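Local coordinates for autophagy protein 5 (Saccharomyces cerevisiae, PDB 2DYO) that takes part in autophagic vesicle formation and cytoplasm-to-vacuole transport, and is required for the selective degradation of the nucleus and of mitochondria, at residues 76-81 and 122-127. Numbering follows the deposited sequence.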
ATOM      1  N   TRP A  76       2.758 -11.688  12.770  1.00 34.89           N
ATOM      2  CA  TRP A  76       2.875 -11.176  11.408  1.00 33.85           C
ATOM      3  C   TRP A  76       1.717 -11.671  10.547  1.00 33.83           C
ATOM      4  O   TRP A  76       0.999 -12.604  10.929  1.00 32.85           O
ATOM      5  CB  TRP A  76       4.225 -11.579  10.793  1.00 34.27           C
ATOM      6  CG  TRP A  76       4.415 -13.046  10.527  1.00 36.95           C
ATOM      7  CD1 TRP A  76       4.039 -13.735   9.411  1.00 36.55           C
ATOM      8  CD2 TRP A  76       5.051 -14.000  11.390  1.00 37.46           C
ATOM      9  NE1 TRP A  76       4.405 -15.056   9.521  1.00 37.33           N
ATOM     10  CE2 TRP A  76       5.025 -15.246  10.726  1.00 37.68           C
ATOM     11  CE3 TRP A  76       5.638 -13.921  12.661  1.00 37.45           C
ATOM     12  CZ2 TRP A  76       5.566 -16.408  11.289  1.00 37.78           C
ATOM     13  CZ3 TRP A  76       6.176 -15.079  13.222  1.00 37.27           C
ATOM     14  CH2 TRP A  76       6.134 -16.304  12.534  1.00 36.78           C
ATOM     15  N   PHE A  77       1.522 -11.034   9.397  1.00 30.57           N
ATOM     16  CA  PHE A  77       0.442 -11.415   8.499  1.00 29.22           C
ATOM     17  C   PHE A  77       0.885 -12.396   7.436  1.00 30.62           C
ATOM     18  O   PHE A  77       2.049 -12.424   7.034  1.00 31.29           O
ATOM     19  CB  PHE A  77      -0.145 -10.193   7.795  1.00 28.82           C
ATOM     20  CG  PHE A  77      -0.779  -9.199   8.719  1.00 29.59           C
ATOM     21  CD1 PHE A  77      -0.165  -7.975   8.967  1.00 29.83           C
ATOM     22  CD2 PHE A  77      -2.007  -9.467   9.314  1.00 30.93           C
ATOM     23  CE1 PHE A  77      -0.766  -7.030   9.789  1.00 30.02           C
ATOM     24  CE2 PHE A  77      -2.620  -8.524  10.141  1.00 30.89           C
ATOM     25  CZ  PHE A  77      -1.995  -7.304  10.375  1.00 30.44           C
ATOM     26  N   GLU A  78      -0.066 -13.197   6.976  1.00 31.71           N
ATOM     27  CA  GLU A  78       0.198 -14.169   5.937  1.00 34.40           C
ATOM     28  C   GLU A  78      -0.944 -14.224   4.939  1.00 34.17           C
ATOM     29  O   GLU A  78      -2.080 -13.858   5.247  1.00 34.64           O
ATOM     30  CB  GLU A  78       0.441 -15.553   6.548  1.00 35.41           C
ATOM     31  CG  GLU A  78       1.906 -15.826   6.837  1.00 36.94           C
ATOM     32  CD  GLU A  78       2.149 -17.196   7.435  1.00 39.69           C
ATOM     33  OE1 GLU A  78       1.383 -18.133   7.121  1.00 39.42           O
ATOM     34  OE2 GLU A  78       3.118 -17.338   8.209  1.00 39.70           O
ATOM     35  N   HIS A  79      -0.619 -14.655   3.730  1.00 35.92           N
ATOM     36  CA  HIS A  79      -1.590 -14.798   2.660  1.00 36.53           C
ATOM     37  C   HIS A  79      -1.273 -16.142   2.022  1.00 38.01           C
ATOM     38  O   HIS A  79      -0.184 -16.345   1.483  1.00 36.85           O
ATOM     39  CB  HIS A  79      -1.449 -13.662   1.644  1.00 36.84           C
ATOM     40  CG  HIS A  79      -2.333 -13.812   0.446  1.00 37.03           C
ATOM     41  ND1 HIS A  79      -1.943 -14.494  -0.686  1.00 36.19           N
ATOM     42  CD2 HIS A  79      -3.598 -13.388   0.212  1.00 36.33           C
ATOM     43  CE1 HIS A  79      -2.929 -14.483  -1.566  1.00 36.67           C
ATOM     44  NE2 HIS A  79      -3.945 -13.819  -1.045  1.00 37.52           N
ATOM     45  N   ASN A  80      -2.221 -17.065   2.112  1.00 40.07           N
ATOM     46  CA  ASN A  80      -2.034 -18.403   1.574  1.00 43.36           C
ATOM     47  C   ASN A  80      -0.730 -19.012   2.091  1.00 43.55           C
ATOM     48  O   ASN A  80       0.091 -19.501   1.319  1.00 44.53           O
ATOM     49  CB  ASN A  80      -2.041 -18.378   0.040  1.00 45.55           C
ATOM     50  CG  ASN A  80      -3.419 -18.061  -0.536  1.00 49.48           C
ATOM     51  OD1 ASN A  80      -4.445 -18.322   0.098  1.00 51.78           O
ATOM     52  ND2 ASN A  80      -3.447 -17.516  -1.748  1.00 50.93           N
ATOM     53  N   LYS A  81      -0.545 -18.960   3.408  1.00 44.78           N
ATOM     54  CA  LYS A  81       0.636 -19.524   4.055  1.00 47.37           C
ATOM     55  C   LYS A  81       1.958 -18.824   3.726  1.00 47.65           C
ATOM     56  O   LYS A  81       3.024 -19.286   4.136  1.00 48.44           O
ATOM     57  CB  LYS A  81       0.739 -21.014   3.716  1.00 49.85           C
ATOM     58  CG  LYS A  81      -0.427 -21.852   4.238  1.00 53.83           C
ATOM     59  CD  LYS A  81      -0.206 -22.282   5.685  1.00 57.18           C
ATOM     60  CE  LYS A  81      -1.442 -22.943   6.285  1.00 58.58           C
ATOM     61  NZ  LYS A  81      -2.524 -21.955   6.574  1.00 59.77           N
ATOM     62  N   HIS A 122      -4.284 -13.551   7.041  1.00 32.79           N
ATOM     63  CA  HIS A 122      -4.301 -14.374   8.242  1.00 35.26           C
ATOM     64  C   HIS A 122      -3.265 -13.860   9.240  1.00 33.44           C
ATOM     65  O   HIS A 122      -2.104 -13.655   8.886  1.00 32.36           O
ATOM     66  CB  HIS A 122      -3.981 -15.829   7.879  1.00 39.67           C
ATOM     67  CG  HIS A 122      -4.714 -16.324   6.669  1.00 45.46           C
ATOM     68  ND1 HIS A 122      -5.789 -17.184   6.743  1.00 47.42           N
ATOM     69  CD2 HIS A 122      -4.543 -16.051   5.352  1.00 46.91           C
ATOM     70  CE1 HIS A 122      -6.251 -17.418   5.526  1.00 47.69           C
ATOM     71  NE2 HIS A 122      -5.513 -16.742   4.664  1.00 48.78           N
ATOM     72  N   LEU A 123      -3.695 -13.647  10.481  1.00 32.60           N
ATOM     73  CA  LEU A 123      -2.806 -13.176  11.541  1.00 33.08           C
ATOM     74  C   LEU A 123      -2.181 -14.426  12.159  1.00 34.28           C
ATOM     75  O   LEU A 123      -2.898 -15.298  12.651  1.00 32.25           O
ATOM     76  CB  LEU A 123      -3.606 -12.427  12.610  1.00 33.01           C
ATOM     77  CG  LEU A 123      -2.974 -11.289  13.426  1.00 36.04           C
ATOM     78  CD1 LEU A 123      -3.577 -11.311  14.811  1.00 32.32           C
ATOM     79  CD2 LEU A 123      -1.462 -11.421  13.511  1.00 34.94           C
ATOM     80  N   VAL A 124      -0.855 -14.499  12.144  1.00 33.96           N
ATOM     81  CA  VAL A 124      -0.136 -15.655  12.675  1.00 37.89           C
ATOM     82  C   VAL A 124       0.910 -15.287  13.733  1.00 40.28           C
ATOM     83  O   VAL A 124       1.313 -14.129  13.848  1.00 39.02           O
ATOM     84  CB  VAL A 124       0.577 -16.406  11.525  1.00 38.19           C
ATOM     85  CG1 VAL A 124       1.327 -17.609  12.058  1.00 41.80           C
ATOM     86  CG2 VAL A 124      -0.439 -16.833  10.484  1.00 40.32           C
ATOM     87  N   MET A 125       1.336 -16.279  14.513  1.00 42.09           N
ATOM     88  CA  MET A 125       2.354 -16.068  15.538  1.00 45.10           C
ATOM     89  C   MET A 125       3.419 -17.155  15.434  1.00 47.50           C
ATOM     90  O   MET A 125       3.205 -18.181  14.788  1.00 47.12           O
ATOM     91  CB  MET A 125       1.742 -16.093  16.939  1.00 44.77           C
ATOM     92  CG  MET A 125       1.198 -17.444  17.366  1.00 45.44           C
ATOM     93  SD  MET A 125       0.885 -17.469  19.138  1.00 47.37           S
ATOM     94  CE  MET A 125      -0.693 -16.667  19.218  1.00 42.36           C
ATOM     95  N   GLY A 126       4.563 -16.926  16.071  1.00 50.12           N
ATOM     96  CA  GLY A 126       5.640 -17.898  16.028  1.00 53.47           C
ATOM     97  C   GLY A 126       6.886 -17.429  16.754  1.00 55.93           C
ATOM     98  O   GLY A 126       6.939 -16.296  17.239  1.00 55.59           O
ATOM     99  N   ASP A 127       7.890 -18.299  16.831  1.00 58.07           N
ATOM    100  CA  ASP A 127       9.141 -17.973  17.504  1.00 60.41           C
ATOM    101  C   ASP A 127      10.225 -17.589  16.507  1.00 60.89           C
ATOM    102  O   ASP A 127      11.008 -16.670  16.749  1.00 60.27           O
ATOM    103  CB  ASP A 127       9.618 -19.161  18.346  1.00 62.86           C
ATOM    104  CG  ASP A 127       8.728 -19.420  19.546  1.00 65.36           C
ATOM    105  OD1 ASP A 127       8.590 -18.509  20.391  1.00 66.87           O
ATOM    106  OD2 ASP A 127       8.167 -20.532  19.645  1.00 66.61           O
TER
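The indole of Trp76 reaches across to the neighbouring strand, its six-membered ring lying against the backbone of Gly126, with Trp76 CZ3 3.8 Å from Gly126 N. Its CG sits between the backbone N and the carbonyl carbon (chi1 68°), which turns the ring toward the partner strand, where CZ2 also approaches Val124 CG1. Trp76 CH2 lies 3.9 Å from Gly126 CA. On the same face, Trp76 NE1 donates to Glu78 OE2 at 2.9 Å, on the anti side of the carboxylate, tying together two residues of one strand. The carboxylate end of Glu78 in turn crosses Val124, Glu78 CD lying 4.0 Å from Val124 CG2. An alanine in place of Trp76 would probably uncover the Gly126 backbone and leave the Glu78 carboxylate without its indole N-H, freer to turn. Further along this face the His122 ring turns its edge to Glu78 O, with His122 CD2 3.3 Å from that oxygen, which lies in the ring plane. On the other face Phe77 CE2 meets Leu123 CG at 4.3 Å, and helix 52-59 packs on both residues. Paired backbone bonds join Trp76 with Val124 and Glu78 with His122; Val124 N bonds to Trp76 O at 2.9 Å. This antiparallel pairing of strands 74-79 and 118-126 belongs to the 2-1-5-3-4 mixed sheet of a ubiquitin-like beta-grasp fold, the first of two such sheets in the chain.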